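Local coordinates for protein histone acetyltransferase HPA2 and related acetyltransferases (Corynebacterium glutamicum ATCC 13032, PDB 2QEC) that probably transfers an acyl group, most likely acetyl from acetyl-coenzyme A, to an acceptor still to be defined, as a member of the GCN5-related N-acetyltransferase (GNAT) family, at residues P15-V20 with V74-W79; D19-A24 with A47-Q52; F31-P36 with T190-M195; R118-P121 with W126-Y129. The protein carries 1 engineered substitution. One frame throughout, in Å; residues are numbered along the deposited sequence.

Interaction 1 (P15-V20 with V74-W79); sequences PKIVDV and VGVALW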
# COMPACT_ATOMS: atom_id res chain seq x y z
N PRO A 15 -30.02 -7.95 15.53
CA PRO A 15 -30.14 -7.16 16.76
C PRO A 15 -29.00 -7.28 17.76
O PRO A 15 -28.53 -6.27 18.28
CB PRO A 15 -31.46 -7.64 17.35
CG PRO A 15 -32.25 -8.03 16.18
CD PRO A 15 -31.26 -8.66 15.24
N LYS A 16 -28.55 -8.50 18.03
CA LYS A 16 -27.49 -8.72 19.01
C LYS A 16 -26.18 -8.19 18.48
O LYS A 16 -25.34 -7.65 19.20
CB LYS A 16 -27.37 -10.22 19.33
CG LYS A 16 -26.25 -10.54 20.31
CD LYS A 16 -26.63 -10.12 21.73
CE LYS A 16 -25.41 -10.16 22.65
NZ LYS A 16 -24.91 -11.57 22.70
N ILE A 17 -26.00 -8.37 17.21
CA ILE A 17 -24.78 -7.87 16.54
C ILE A 17 -24.66 -6.33 16.76
O ILE A 17 -23.61 -5.83 17.17
CB ILE A 17 -24.83 -8.25 15.07
CG1 ILE A 17 -24.44 -9.72 14.90
CG2 ILE A 17 -23.89 -7.42 14.24
CD1 ILE A 17 -24.66 -10.25 13.55
N VAL A 18 -25.75 -5.62 16.53
CA VAL A 18 -25.79 -4.16 16.72
C VAL A 18 -25.56 -3.82 18.18
O VAL A 18 -24.81 -2.91 18.50
CB VAL A 18 -27.10 -3.58 16.20
CG1 VAL A 18 -27.25 -2.10 16.62
CG2 VAL A 18 -27.21 -3.75 14.68
N ASP A 19 -26.20 -4.55 19.09
CA ASP A 19 -25.96 -4.38 20.53
C ASP A 19 -24.49 -4.48 20.86
O ASP A 19 -23.97 -3.71 21.68
CB ASP A 19 -26.66 -5.43 21.38
CG ASP A 19 -28.16 -5.26 21.44
OD1 ASP A 19 -28.68 -4.17 21.11
OD2 ASP A 19 -28.80 -6.25 21.81
N VAL A 20 -23.83 -5.47 20.28
CA VAL A 20 -22.37 -5.68 20.52
C VAL A 20 -21.49 -4.53 19.96
O VAL A 20 -20.56 -4.04 20.63
CB VAL A 20 -21.89 -7.06 19.98
CG1 VAL A 20 -20.42 -7.19 20.10
CG2 VAL A 20 -22.55 -8.20 20.80
N VAL A 74 -20.48 -13.07 21.27
CA VAL A 74 -19.54 -12.31 22.09
C VAL A 74 -18.58 -11.45 21.26
O VAL A 74 -17.79 -10.68 21.80
CB VAL A 74 -18.71 -13.24 23.04
CG1 VAL A 74 -19.60 -13.77 24.13
CG2 VAL A 74 -18.03 -14.37 22.29
N GLY A 75 -18.68 -11.55 19.95
CA GLY A 75 -17.89 -10.70 19.06
C GLY A 75 -18.44 -10.71 17.67
O GLY A 75 -19.19 -11.62 17.28
N VAL A 76 -18.09 -9.66 16.94
CA VAL A 76 -18.50 -9.49 15.56
C VAL A 76 -17.38 -8.81 14.78
O VAL A 76 -16.64 -7.97 15.30
CB VAL A 76 -19.88 -8.73 15.45
CG1 VAL A 76 -19.81 -7.29 15.96
CG2 VAL A 76 -20.43 -8.78 14.03
N ALA A 77 -17.23 -9.24 13.51
CA ALA A 77 -16.35 -8.58 12.55
C ALA A 77 -17.10 -8.27 11.22
O ALA A 77 -17.87 -9.11 10.69
CB ALA A 77 -15.11 -9.41 12.31
N LEU A 78 -16.82 -7.08 10.67
CA LEU A 78 -17.44 -6.61 9.41
C LEU A 78 -16.34 -6.44 8.40
O LEU A 78 -15.38 -5.74 8.68
CB LEU A 78 -18.16 -5.29 9.62
CG LEU A 78 -19.28 -5.33 10.73
CD1 LEU A 78 -19.89 -3.95 10.88
CD2 LEU A 78 -20.39 -6.23 10.37
N TRP A 79 -16.49 -7.14 7.28
CA TRP A 79 -15.53 -7.18 6.19
C TRP A 79 -16.19 -6.77 4.86
O TRP A 79 -17.35 -7.15 4.56
CB TRP A 79 -15.05 -8.62 6.06
CG TRP A 79 -14.29 -9.21 7.22
CD1 TRP A 79 -14.80 -9.79 8.35
CD2 TRP A 79 -12.88 -9.38 7.29
NE1 TRP A 79 -13.80 -10.28 9.13
CE2 TRP A 79 -12.60 -10.06 8.49
CE3 TRP A 79 -11.82 -9.05 6.44
CZ2 TRP A 79 -11.31 -10.35 8.89
CZ3 TRP A 79 -10.53 -9.36 6.82
CH2 TRP A 79 -10.29 -10.02 8.04
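Ile-17 and Val-20, one turn apart on helix 14-25, both come down on Val-76 of strand 73-80. This is the GNAT fold, with its first helix laid across the central sheet: the short axes run 8.3 Å apart and are turned by 92°, so the helix meets the strand at nearly a right angle. The two methyls of Val-76 divide the work. Its CG2 reaches the branch methyl CG2 of Ile-17 at 3.7 Å, the two side chains crossing almost perpendicularly. Its CG1 stands between the backbone N and the carbonyl carbon (chi1 65°), a rotamer that turns this methyl to Val-20, where CG1 lies 4.2 Å from Val-20 CG1 as the side chains slide past each other in opposite directions. Val-76 was modelled in two conformers, and this account holds for one of them. On the helix, Val-20 CG1 is anti to its own N (chi1 174°), which also brings it over the backbone of Gly-75, 4.5 Å from the CA. Gly-75 pairs with Val-74 opposite Ala-66 in a classic beta bulge. Ile-17 goes on to touch Ile-63 and Val-65 of the next strand, so the apolar layer continues under the helix. At the margin of the contact the long Lys-16 side chain reaches back to the sheet, where its NZ hydrogen-bonds to Ile-73 O.

Interaction 2 (D19-A24 with A47-Q52); sequences DVLVEA and ALFELQ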
# COMPACT_ATOMS: atom_id res chain seq x y z
N ASP A 19 -26.20 -4.55 19.09
CA ASP A 19 -25.96 -4.38 20.53
C ASP A 19 -24.49 -4.48 20.86
O ASP A 19 -23.97 -3.71 21.68
CB ASP A 19 -26.66 -5.43 21.38
CG ASP A 19 -28.16 -5.26 21.44
OD1 ASP A 19 -28.68 -4.17 21.11
OD2 ASP A 19 -28.80 -6.25 21.81
N VAL A 20 -23.83 -5.47 20.28
CA VAL A 20 -22.37 -5.68 20.52
C VAL A 20 -21.49 -4.53 19.96
O VAL A 20 -20.56 -4.04 20.63
CB VAL A 20 -21.89 -7.06 19.98
CG1 VAL A 20 -20.42 -7.19 20.10
CG2 VAL A 20 -22.55 -8.20 20.80
N LEU A 21 -21.78 -4.10 18.75
CA LEU A 21 -21.09 -2.95 18.17
C LEU A 21 -21.24 -1.67 19.02
O LEU A 21 -20.29 -0.94 19.24
CB LEU A 21 -21.61 -2.72 16.75
CG LEU A 21 -21.20 -3.80 15.74
CD1 LEU A 21 -22.10 -3.79 14.49
CD2 LEU A 21 -19.78 -3.67 15.39
N VAL A 22 -22.46 -1.41 19.45
CA VAL A 22 -22.76 -0.22 20.24
C VAL A 22 -22.01 -0.27 21.58
O VAL A 22 -21.43 0.73 22.00
CB VAL A 22 -24.28 -0.09 20.47
CG1 VAL A 22 -24.57 1.01 21.49
CG2 VAL A 22 -25.00 0.19 19.15
N GLU A 23 -22.04 -1.42 22.26
CA GLU A 23 -21.36 -1.56 23.53
C GLU A 23 -19.89 -1.35 23.31
O GLU A 23 -19.26 -0.64 24.07
CB GLU A 23 -21.62 -2.93 24.16
CG GLU A 23 -21.01 -3.08 25.55
CD GLU A 23 -20.93 -4.52 26.00
OE1 GLU A 23 -20.04 -5.23 25.51
OE2 GLU A 23 -21.74 -4.93 26.85
N ALA A 24 -19.34 -1.92 22.25
CA ALA A 24 -17.92 -1.81 22.03
C ALA A 24 -17.54 -0.34 21.71
O ALA A 24 -16.53 0.15 22.17
CB ALA A 24 -17.48 -2.73 20.91
N ALA A 47 -28.29 3.54 15.15
CA ALA A 47 -28.89 3.71 13.83
C ALA A 47 -27.84 3.56 12.73
O ALA A 47 -28.12 2.95 11.71
CB ALA A 47 -29.59 5.06 13.72
N LEU A 48 -26.64 4.08 12.95
CA LEU A 48 -25.57 3.99 11.94
C LEU A 48 -25.20 2.54 11.66
O LEU A 48 -25.15 2.12 10.51
CB LEU A 48 -24.31 4.76 12.38
CG LEU A 48 -23.07 4.60 11.45
CD1 LEU A 48 -23.40 5.08 10.03
CD2 LEU A 48 -21.84 5.28 11.95
N PHE A 49 -24.90 1.81 12.73
CA PHE A 49 -24.60 0.38 12.63
C PHE A 49 -25.75 -0.44 12.01
O PHE A 49 -25.49 -1.32 11.20
CB PHE A 49 -24.22 -0.19 14.01
CG PHE A 49 -22.85 0.24 14.51
CD1 PHE A 49 -21.75 0.20 13.67
CD2 PHE A 49 -22.66 0.65 15.81
CE1 PHE A 49 -20.51 0.56 14.13
CE2 PHE A 49 -21.39 1.01 16.28
CZ PHE A 49 -20.33 0.96 15.43
N GLU A 50 -27.00 -0.16 12.38
CA GLU A 50 -28.14 -0.84 11.76
C GLU A 50 -28.18 -0.66 10.25
O GLU A 50 -28.42 -1.61 9.52
CB GLU A 50 -29.45 -0.38 12.38
CG GLU A 50 -29.60 -0.85 13.79
CD GLU A 50 -30.79 -0.27 14.51
OE1 GLU A 50 -31.28 0.83 14.12
OE2 GLU A 50 -31.21 -0.91 15.50
N LEU A 51 -27.90 0.55 9.79
CA LEU A 51 -27.87 0.91 8.38
C LEU A 51 -26.69 0.28 7.61
O LEU A 51 -26.87 -0.21 6.50
CB LEU A 51 -27.80 2.43 8.25
CG LEU A 51 -27.74 3.02 6.84
CD1 LEU A 51 -29.09 2.94 6.16
CD2 LEU A 51 -27.28 4.44 6.91
N GLN A 52 -25.50 0.33 8.21
CA GLN A 52 -24.32 -0.28 7.61
C GLN A 52 -24.52 -1.80 7.42
O GLN A 52 -24.24 -2.33 6.36
CB GLN A 52 -23.05 0.01 8.43
CG GLN A 52 -22.41 1.37 8.14
CD GLN A 52 -21.34 1.76 9.14
OE1 GLN A 52 -21.27 1.22 10.23
NE2 GLN A 52 -20.49 2.69 8.75
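Leu-21 presses on Phe-49 in a CH-pi contact between helix 14-25 and helix 43-60, two helices of the GNAT fold. Leu-21 CB sits 3.8 Å from the centroid of the ring, 16° off its normal, and is slightly displaced toward the rim. The approach therefore uses the root of the leucine side chain, in keeping with the close approach of the helices, whose Leu-21 and Phe-49 CA atoms are 7.4 Å apart.

Ordinary apolar packing fills in around it. Leu-21 CD1 lies 4.1 Å from Phe-49 CG, while Val-22 CG2 comes to the ring's edge, near its plane, 4.1 Å from CD2. With CG anti to the carbonyl carbon (chi1 -72°), Phe-49 projects its ring at the neighbouring helix, where face and edge are both met. The ring of Phe-31 adds an edge-to-face partner, and Phe-25 packs nearby.

Charge stays at the margin: Asp-19 OD1 and Glu-50 OE2 are 7.0 Å apart, and Asp-19 is salt-bridged to Arg-46, which probably eases any repulsion.

The pairing across these two helices thus rests on dispersion and shape, with neighbours over a face and at an edge of Phe-49 probably restricting how its ring can turn.

Interaction 3 (F31-P36 with T190-M195); sequences FLRWIP and TPELAM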
# COMPACT_ATOMS: atom_id res chain seq x y z
N PHE A 31 -15.66 6.65 16.41
CA PHE A 31 -17.06 6.79 16.00
C PHE A 31 -17.69 8.08 16.46
O PHE A 31 -18.40 8.71 15.70
CB PHE A 31 -17.85 5.57 16.46
CG PHE A 31 -17.57 4.37 15.65
CD1 PHE A 31 -18.23 4.17 14.45
CD2 PHE A 31 -16.60 3.45 16.06
CE1 PHE A 31 -17.95 3.07 13.69
CE2 PHE A 31 -16.32 2.33 15.30
CZ PHE A 31 -16.99 2.14 14.11
N LEU A 32 -17.39 8.50 17.68
CA LEU A 32 -17.88 9.77 18.23
C LEU A 32 -17.63 10.99 17.32
O LEU A 32 -18.46 11.89 17.28
CB LEU A 32 -17.26 10.04 19.62
CG LEU A 32 -17.58 9.10 20.79
CD1 LEU A 32 -16.83 9.50 22.06
CD2 LEU A 32 -19.03 9.11 21.06
N ARG A 33 -16.50 11.01 16.61
CA ARG A 33 -16.17 12.08 15.64
C ARG A 33 -17.16 12.25 14.49
O ARG A 33 -17.28 13.36 13.98
CB ARG A 33 -14.80 11.83 15.00
CG ARG A 33 -14.74 10.50 14.16
CD ARG A 33 -13.40 10.33 13.44
NE ARG A 33 -13.21 8.99 12.88
CZ ARG A 33 -12.10 8.61 12.24
NH1 ARG A 33 -11.09 9.48 12.07
NH2 ARG A 33 -11.99 7.38 11.75
N TRP A 34 -17.81 11.18 14.05
CA TRP A 34 -18.81 11.26 12.97
C TRP A 34 -20.20 11.61 13.49
O TRP A 34 -21.00 12.22 12.78
CB TRP A 34 -18.92 9.95 12.18
CG TRP A 34 -17.66 9.51 11.55
CD1 TRP A 34 -17.05 8.29 11.69
CD2 TRP A 34 -16.81 10.29 10.69
NE1 TRP A 34 -15.89 8.26 10.96
CE2 TRP A 34 -15.71 9.47 10.34
CE3 TRP A 34 -16.87 11.60 10.18
CZ2 TRP A 34 -14.67 9.92 9.50
CZ3 TRP A 34 -15.82 12.05 9.35
CH2 TRP A 34 -14.74 11.20 9.03
N ILE A 35 -20.52 11.20 14.70
CA ILE A 35 -21.88 11.38 15.19
C ILE A 35 -21.95 12.68 16.03
O ILE A 35 -21.18 12.83 16.97
CB ILE A 35 -22.29 10.14 15.96
CG1 ILE A 35 -22.45 8.98 14.95
CG2 ILE A 35 -23.61 10.34 16.70
CD1 ILE A 35 -22.15 7.75 15.50
N PRO A 36 -22.83 13.62 15.65
CA PRO A 36 -23.08 14.79 16.52
C PRO A 36 -23.42 14.43 17.96
O PRO A 36 -24.25 13.56 18.22
CB PRO A 36 -24.27 15.49 15.84
CG PRO A 36 -24.11 15.14 14.41
CD PRO A 36 -23.60 13.71 14.40
N THR A 190 -5.93 9.34 18.49
CA THR A 190 -4.71 8.75 17.90
C THR A 190 -4.85 8.61 16.39
O THR A 190 -5.85 8.09 15.90
CB THR A 190 -4.36 7.38 18.54
OG1 THR A 190 -4.52 7.45 19.96
CG2 THR A 190 -2.91 6.98 18.21
N PRO A 191 -3.86 9.13 15.63
CA PRO A 191 -3.87 8.78 14.21
C PRO A 191 -3.96 7.26 14.05
O PRO A 191 -3.46 6.48 14.88
CB PRO A 191 -2.55 9.38 13.69
CG PRO A 191 -2.28 10.52 14.63
CD PRO A 191 -2.78 10.07 15.97
N GLU A 192 -4.66 6.83 13.01
CA GLU A 192 -4.74 5.39 12.76
C GLU A 192 -3.59 4.95 11.88
O GLU A 192 -3.17 5.68 11.00
CB GLU A 192 -6.06 5.03 12.13
CG GLU A 192 -7.24 5.44 13.02
CD GLU A 192 -8.57 4.92 12.53
OE1 GLU A 192 -8.83 5.02 11.32
OE2 GLU A 192 -9.37 4.44 13.37
N LEU A 193 -3.07 3.75 12.15
CA LEU A 193 -1.99 3.18 11.35
C LEU A 193 -2.61 2.24 10.30
O LEU A 193 -3.09 1.17 10.62
CB LEU A 193 -1.01 2.41 12.24
CG LEU A 193 0.20 1.80 11.46
CD1 LEU A 193 0.94 2.82 10.68
CD2 LEU A 193 1.14 1.07 12.36
N ALA A 194 -2.63 2.68 9.04
CA ALA A 194 -3.05 1.86 7.92
C ALA A 194 -2.08 0.71 7.78
O ALA A 194 -0.85 0.93 7.82
CB ALA A 194 -3.01 2.70 6.62
N MSE A 195 -2.59 -0.49 7.54
CA MSE A 195 -1.76 -1.67 7.36
C MSE A 195 -2.28 -2.54 6.22
O MSE A 195 -3.43 -2.44 5.83
CB MSE A 195 -1.75 -2.51 8.66
CG MSE A 195 -1.40 -1.69 9.89
SE MSE A 195 -1.07 -2.73 11.45
CE MSE A 195 0.62 -2.98 10.99
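Arg-33 and Glu-192 approach from opposite directions, and their charged ends come within a long salt bridge, with Arg-33 NH2 4.0 Å from Glu-192 OE1. The guanidinium and carboxylate planes stand 72° apart, so the groups do not meet in a paired, two-bond fashion, and only 48 Å² is buried between the segments. This is the loose, solvent-facing side. Arg-33 itself is held more closely from behind: its NE hydrogen-bonds to Thr-30 O, and the same NE lies 3.1 Å above the plane of the Trp-34 ring, toward the rim. With CG between the backbone N and the carbonyl carbon (chi1 63°) and the chain extended from there to NE, the arginine reaches out over that indole and on to the glutamate.

Glu-192 leads into strand 192-197, which in this GNAT fold runs antiparallel between strands 159-163 and 178-183. Its OE2 makes a weak hydrogen bond back to Thr-30 OG1, on the same short helix whose Thr-30 O holds Arg-33 NE, while OE1 comes close to Glu-162 OE1 of strand 159-163, a like-charge approach that the arginine may partly offset. The tight packing lies further along the strand, away from 31-36, where the buried Leu-193, Ala-194 and Met-195, the last a selenomethionine, pack respectively on Pro-202, Phe-123 and Met-201 of the second subunit.

Interaction 4 (R118-P121 with W126-Y129); sequences RFHP and WYLY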
# COMPACT_ATOMS: atom_id res chain seq x y z
N ARG A 118 -10.12 6.83 0.62
CA ARG A 118 -9.00 7.53 -0.05
C ARG A 118 -7.59 6.99 0.26
O ARG A 118 -6.66 7.07 -0.58
CB ARG A 118 -9.06 9.05 0.22
N PHE A 119 -7.43 6.40 1.43
CA PHE A 119 -6.12 5.88 1.86
C PHE A 119 -5.94 4.39 1.60
O PHE A 119 -4.86 3.86 1.81
CB PHE A 119 -5.93 6.21 3.34
CG PHE A 119 -5.77 7.67 3.61
CD1 PHE A 119 -4.54 8.28 3.46
CD2 PHE A 119 -6.86 8.45 4.00
CE1 PHE A 119 -4.38 9.62 3.69
CE2 PHE A 119 -6.69 9.82 4.22
CZ PHE A 119 -5.45 10.39 4.08
N HIS A 120 -6.99 3.72 1.11
CA HIS A 120 -6.88 2.34 0.67
C HIS A 120 -6.03 2.27 -0.59
O HIS A 120 -6.27 2.99 -1.57
CB HIS A 120 -8.23 1.71 0.33
CG HIS A 120 -9.17 1.60 1.49
ND1 HIS A 120 -9.88 0.45 1.77
CD2 HIS A 120 -9.54 2.51 2.42
CE1 HIS A 120 -10.63 0.65 2.83
NE2 HIS A 120 -10.45 1.89 3.25
N PRO A 121 -5.08 1.37 -0.60
CA PRO A 121 -4.33 1.16 -1.85
C PRO A 121 -5.25 0.80 -3.04
O PRO A 121 -6.33 0.25 -2.88
CB PRO A 121 -3.32 0.06 -1.48
CG PRO A 121 -3.24 0.15 0.07
CD PRO A 121 -4.61 0.50 0.49
N TRP A 126 -9.45 -7.24 0.58
CA TRP A 126 -10.46 -7.28 1.65
C TRP A 126 -10.26 -6.09 2.59
O TRP A 126 -9.16 -5.62 2.75
CB TRP A 126 -10.34 -8.55 2.47
CG TRP A 126 -10.68 -9.79 1.73
CD1 TRP A 126 -9.93 -10.43 0.77
CD2 TRP A 126 -11.90 -10.49 1.81
NE1 TRP A 126 -10.61 -11.53 0.29
CE2 TRP A 126 -11.81 -11.60 0.94
CE3 TRP A 126 -13.06 -10.34 2.62
CZ2 TRP A 126 -12.84 -12.52 0.83
CZ3 TRP A 126 -14.07 -11.25 2.49
CH2 TRP A 126 -13.95 -12.33 1.61
N TYR A 127 -11.33 -5.60 3.21
CA TYR A 127 -11.21 -4.54 4.22
C TYR A 127 -11.84 -5.04 5.49
O TYR A 127 -13.00 -5.35 5.44
CB TYR A 127 -11.95 -3.29 3.76
CG TYR A 127 -12.09 -2.12 4.73
CD1 TYR A 127 -11.07 -1.76 5.59
CD2 TYR A 127 -13.27 -1.37 4.77
CE1 TYR A 127 -11.20 -0.71 6.45
CE2 TYR A 127 -13.40 -0.32 5.62
CZ TYR A 127 -12.36 0.02 6.45
OH TYR A 127 -12.49 1.07 7.32
N LEU A 128 -11.09 -5.06 6.57
CA LEU A 128 -11.62 -5.28 7.90
C LEU A 128 -12.02 -3.95 8.48
O LEU A 128 -11.14 -3.17 8.88
CB LEU A 128 -10.59 -5.98 8.78
CG LEU A 128 -11.06 -6.16 10.23
CD1 LEU A 128 -12.39 -6.91 10.26
CD2 LEU A 128 -9.98 -6.86 11.01
N TYR A 129 -13.33 -3.69 8.50
CA TYR A 129 -13.93 -2.42 8.89
C TYR A 129 -13.92 -2.30 10.39
O TYR A 129 -13.44 -1.29 10.96
CB TYR A 129 -15.34 -2.25 8.30
CG TYR A 129 -16.22 -1.19 8.94
CD1 TYR A 129 -15.79 0.14 9.09
CD2 TYR A 129 -17.48 -1.49 9.42
CE1 TYR A 129 -16.63 1.11 9.70
CE2 TYR A 129 -18.28 -0.53 10.01
CZ TYR A 129 -17.83 0.77 10.14
OH TYR A 129 -18.67 1.71 10.73
O HOH W 1 -11.43 3.27 5.15
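Both faces of the Tyr-127 ring are in contact: the edge of the His-120 imidazole comes over one, and the backbone of Tyr-129 lies on the opposite one, its CA 3.8 Å above the plane and toward the rim. The histidine makes a T-shaped, edge-to-face pair, with centroids 4.7 Å apart and planes at 71°. His-120 CE1 is the atom that points in, 3.6 Å above the middle of the phenol ring.

Tyr-127 belongs to strand 126-133 of the GNAT fold. This strand runs parallel to 159-163, and in the family the parting of these two parallel strands makes the V-shaped cleft that receives acetyl-coenzyme A, a role probable here too. His-120 sits on the loop just before the strand, so the pair ties that loop to the strand it feeds. A chi1 of 173° sets Tyr-127 CG trans to the main-chain N and swings the ring to the loop, and its OH reaches the edge of the Tyr-129 ring.

The two imidazole nitrogens have different partners. ND1 is hydrogen-bonded to His-125 NE2, which probably helps to fix the rotation of the ring, and the Tyr-160 ring also meets it. A water near the imidazole plane lies 2.5 Å from His-120 NE2, a separation short enough to be taken with caution; the same water makes a weak bond of 3.3 Å to Tyr-127 OH.

From the N terminus, helix 14-25 opens two contacts that share Asp-19 and Val-20. Interaction 2 closes first, on helix 43-60, and lies within the longer loop that interaction 1 closes on strand 73-80; their packing is continuous through Leu-21 and Val-76. Interaction 3 opens at 31-36, inside both loops, and closes only at 190-195, so it crosses them and ties helix 29-32 to strand 192-197, near the far edge of the sheet. Interaction 4 is a short closure, 118-121 to 126-129, wholly within that span. Tyr-129 joins it to the rest: its N bonds to Leu-78 O of 74-79, and its hydroxyl bonds to Gln-52 OE1 of 47-52 and packs against Phe-31 of interaction 3.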